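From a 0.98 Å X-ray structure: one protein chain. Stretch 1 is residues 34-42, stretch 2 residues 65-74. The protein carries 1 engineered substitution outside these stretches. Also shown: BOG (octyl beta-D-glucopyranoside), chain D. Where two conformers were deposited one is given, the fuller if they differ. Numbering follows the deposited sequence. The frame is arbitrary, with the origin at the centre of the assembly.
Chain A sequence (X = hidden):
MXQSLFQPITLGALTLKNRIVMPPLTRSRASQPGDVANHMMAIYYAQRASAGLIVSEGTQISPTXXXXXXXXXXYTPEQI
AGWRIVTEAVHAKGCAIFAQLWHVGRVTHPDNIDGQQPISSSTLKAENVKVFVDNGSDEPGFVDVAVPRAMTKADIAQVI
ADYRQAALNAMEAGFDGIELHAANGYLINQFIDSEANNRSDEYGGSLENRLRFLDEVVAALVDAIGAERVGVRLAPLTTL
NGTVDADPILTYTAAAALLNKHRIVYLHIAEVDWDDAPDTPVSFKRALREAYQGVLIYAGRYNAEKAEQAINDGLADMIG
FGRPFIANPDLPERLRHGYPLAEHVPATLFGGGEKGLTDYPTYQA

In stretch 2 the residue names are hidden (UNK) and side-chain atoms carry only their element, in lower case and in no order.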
# COMPACT_ATOMS: atom_id res chain seq x y z
N GLY A 34 1.84 18.01 12.25
CA GLY A 34 1.31 18.12 10.89
C GLY A 34 1.44 16.87 10.03
O GLY A 34 0.87 16.87 8.92
N ASP A 35 2.15 15.84 10.49
CA ASP A 35 2.30 14.61 9.73
C ASP A 35 2.82 14.87 8.33
O ASP A 35 2.27 14.43 7.31
CB ASP A 35 0.99 13.81 9.71
CG ASP A 35 0.59 13.23 11.04
OD1 ASP A 35 1.47 12.94 11.88
OD2 ASP A 35 -0.63 13.00 11.20
N VAL A 36 3.99 15.55 8.27
CA VAL A 36 4.52 16.04 7.02
C VAL A 36 5.71 15.22 6.56
O VAL A 36 6.70 15.07 7.31
CB VAL A 36 4.92 17.53 7.15
CG1 VAL A 36 5.21 18.09 5.80
CG2 VAL A 36 3.83 18.34 7.87
N ALA A 37 5.67 14.71 5.34
CA ALA A 37 6.83 14.05 4.75
C ALA A 37 8.01 15.06 4.73
O ALA A 37 7.81 16.25 4.61
CB ALA A 37 6.53 13.60 3.34
N ASN A 38 9.23 14.52 4.90
CA ASN A 38 10.34 15.37 5.26
C ASN A 38 11.69 14.95 4.65
O ASN A 38 11.77 14.08 3.78
CB ASN A 38 10.43 15.43 6.79
CG ASN A 38 10.68 14.05 7.36
OD1 ASN A 38 11.23 13.16 6.70
ND2 ASN A 38 10.21 13.86 8.56
N HIS A 39 12.78 15.61 5.14
CA HIS A 39 14.05 15.45 4.52
C HIS A 39 14.60 14.05 4.66
O HIS A 39 15.11 13.50 3.69
CB HIS A 39 15.02 16.46 5.12
CG HIS A 39 16.36 16.40 4.47
ND1 HIS A 39 16.65 16.87 3.23
CD2 HIS A 39 17.44 15.81 4.96
CE1 HIS A 39 17.91 16.62 2.92
NE2 HIS A 39 18.42 15.99 3.98
N MET A 40 14.52 13.47 5.83
CA MET A 40 15.07 12.11 6.01
C MET A 40 14.30 11.13 5.12
O MET A 40 14.87 10.17 4.61
CB MET A 40 15.15 11.71 7.47
CG MET A 40 13.77 11.47 8.12
SD MET A 40 13.91 10.91 9.82
CE MET A 40 14.51 12.43 10.57
N MET A 41 12.99 11.41 4.93
CA MET A 41 12.25 10.51 4.06
C MET A 41 12.69 10.64 2.61
O MET A 41 12.80 9.65 1.89
CB MET A 41 10.76 10.77 4.19
CG MET A 41 10.21 10.36 5.54
SD MET A 41 8.55 10.98 5.85
CE MET A 41 7.64 10.28 4.45
N ALA A 42 12.93 11.88 2.13
CA ALA A 42 13.40 12.07 0.78
C ALA A 42 14.74 11.35 0.52
O ALA A 42 14.91 10.70 -0.49
CB ALA A 42 13.50 13.55 0.47
N UNK A 65 -8.48 9.05 8.45
CA UNK A 65 -8.02 7.93 7.64
C UNK A 65 -6.73 7.27 8.21
O UNK A 65 -6.29 6.26 7.67
c UNK A 65 -7.77 8.39 6.25
N UNK A 66 -6.15 7.87 9.23
CA UNK A 66 -4.87 7.49 9.83
C UNK A 66 -5.03 6.37 10.84
O UNK A 66 -5.97 6.40 11.65
c UNK A 66 -2.97 8.60 11.18
c UNK A 66 -1.36 9.87 12.71
n UNK A 66 -1.10 11.24 13.25
c UNK A 66 -4.31 8.73 10.52
c UNK A 66 -2.56 9.93 11.83
N UNK A 67 -4.10 5.41 10.81
CA UNK A 67 -4.08 4.29 11.71
C UNK A 67 -2.98 4.22 12.73
O UNK A 67 -3.12 3.51 13.72
N UNK A 68 -1.86 4.90 12.45
CA UNK A 68 -0.62 4.72 13.16
C UNK A 68 -0.01 6.07 13.40
O UNK A 68 -0.08 6.96 12.55
c UNK A 68 0.35 3.81 12.38
c UNK A 68 -1.04 2.34 10.90
o UNK A 68 -2.15 -1.09 11.06
c UNK A 68 -0.71 0.16 12.55
c UNK A 68 -0.27 2.47 12.06
c UNK A 68 -1.52 0.06 11.42
c UNK A 68 -1.67 1.15 10.59
c UNK A 68 -0.11 1.37 12.87
N UNK A 69 0.69 6.22 14.54
CA UNK A 69 1.32 7.48 14.83
C UNK A 69 2.33 7.85 13.73
O UNK A 69 3.07 7.02 13.21
c UNK A 69 2.05 7.42 16.15
N UNK A 70 2.37 9.14 13.43
CA UNK A 70 3.47 9.77 12.69
C UNK A 70 3.54 9.32 11.23
O UNK A 70 4.60 9.44 10.61
c UNK A 70 4.82 9.81 14.86
c UNK A 70 5.41 8.83 18.26
c UNK A 70 6.00 7.58 18.15
c UNK A 70 4.30 10.90 15.53
c UNK A 70 6.24 7.00 16.90
c UNK A 70 5.89 7.65 15.76
c UNK A 70 4.85 9.62 13.36
n UNK A 70 4.45 10.71 16.87
c UNK A 70 5.05 9.48 17.09
c UNK A 70 5.29 8.90 15.84
N UNK A 71 2.45 8.82 10.66
CA UNK A 71 2.44 8.54 9.24
C UNK A 71 2.17 9.80 8.47
O UNK A 71 1.42 10.70 8.93
c UNK A 71 1.74 6.16 9.68
o UNK A 71 0.10 7.81 9.20
c UNK A 71 1.45 7.41 8.88
N UNK A 72 2.76 9.98 7.29
CA UNK A 72 2.59 11.21 6.54
C UNK A 72 1.25 11.28 5.88
O UNK A 72 0.78 10.30 5.30
c UNK A 72 3.82 9.58 5.25
c UNK A 72 3.68 9.02 6.65
c UNK A 72 3.69 11.09 5.45
N UNK A 73 0.61 12.45 5.90
CA UNK A 73 -0.61 12.65 5.18
C UNK A 73 -0.40 13.18 3.79
O UNK A 73 0.70 13.55 3.38
N UNK A 74 -1.53 13.28 3.04
CA UNK A 74 -1.51 13.82 1.69
C UNK A 74 -2.70 14.74 1.46
O UNK A 74 -3.18 14.86 0.33
c UNK A 74 -0.88 13.25 -0.72
c UNK A 74 -1.33 12.72 0.64
c UNK A 74 -2.55 11.82 0.54
c UNK A 74 -0.15 12.21 -1.55
C1 BOG D . 1.93 -2.56 10.74
O1 BOG D . 2.90 -3.05 11.63
C2 BOG D . 2.40 -1.35 9.99
O2 BOG D . 2.62 -0.26 10.85
C3 BOG D . 1.38 -0.89 8.94
O3 BOG D . 1.95 0.09 8.11
C4 BOG D . 1.06 -2.09 8.04
O4 BOG D . 0.08 -1.71 7.13
C5 BOG D . 0.63 -3.31 8.84
O5 BOG D . 1.69 -3.60 9.73
C6 BOG D . 0.35 -4.50 7.96
O6 BOG D . -0.12 -5.52 8.82
C1' BOG D . 2.40 -3.77 12.72
C2' BOG D . 3.43 -4.14 13.79
C3' BOG D . 4.69 -4.73 13.23
C4' BOG D . 5.65 -5.50 14.13
C5' BOG D . 7.00 -4.79 14.08
C6' BOG D . 7.31 -4.13 15.43
C7' BOG D . 8.66 -3.39 15.36
C8' BOG D . 9.14 -3.27 16.80
O HOH W 1 3.33 14.70 3.74

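Position 65 carries a single side-chain carbon and lies out of reach of stretch 1; one carbon and nothing more is alanine, Ala65. At position 66 four carbons run in an unbranched row and end in a nitrogen, which stands 2.7 Å from Asp35 OD2. An amine on such a chain is lysine, and Lys66, with all four chi angles t, spans the gap fully extended so that its NZ forms a salt bridge with the carboxylate.

Position 67 has no side-chain atoms and is therefore Gly67; an ideal CB here would be crowded by position 68. That residue, position 68, shows one carbon followed by a six-carbon ring bearing an oxygen, the phenol of tyrosine. Tyr68 does not touch stretch 1; instead, O2 of the octyl beta-D-glucopyranoside lies over one face of its ring, with Tyr68 CE2 and BOG O2 3.8 Å apart. Position 69 has one carbon, directed away from stretch 1, and is Ala69.

At position 70 one carbon leads to fused five- and six-membered rings that together hold eight carbons and a nitrogen, an indole. Trp70 directs its CA-to-CB bond away from stretch 1, and its closest approach is through the backbone, with Trp70 CA 3.8 Å from Asp35 OD1. Position 71 has a carbon carrying one oxygen and one carbon, a branching that gives threonine; its hydroxyl is hydrogen-bonded elsewhere in the structure. Thr71 closes a type II turn begun at Tyr68 and meets stretch 1 through its carbonyl, with Thr71 O 3.2 Å from Asp35 CB.

Three carbons at position 72 close a ring onto the backbone nitrogen, which defines proline. Pro72 packs its CB against Ala37 CB at 4.3 Å and its CG against Met41 CE at 4.0 Å. Position 73 again lacks a side chain; Gly73 donates from its backbone N to Asp35 O at 2.9 Å. At position 74 four carbons fork at the first, with one arm two carbons long, giving isoleucine; the CA-to-CB bond of Ile74 points away from stretch 1.

The contact centres on Asp35, which is held at both ends: its carboxylate by Lys66 and its carbonyl by Gly73 N, at a nearly straight 162°. Asp35 O also receives a CA-H...O contact from Pro72 CA at 3.3 Å. A water extends the backbone link, accepting from Ala37 N at 2.8 Å and donating to Gly73 O at 2.9 Å. Beside these polar links, the proline ring supplies the apolar packing against Ala37 and Met41.

Stretch 2, residues 65-74: AKGYAWTPGI
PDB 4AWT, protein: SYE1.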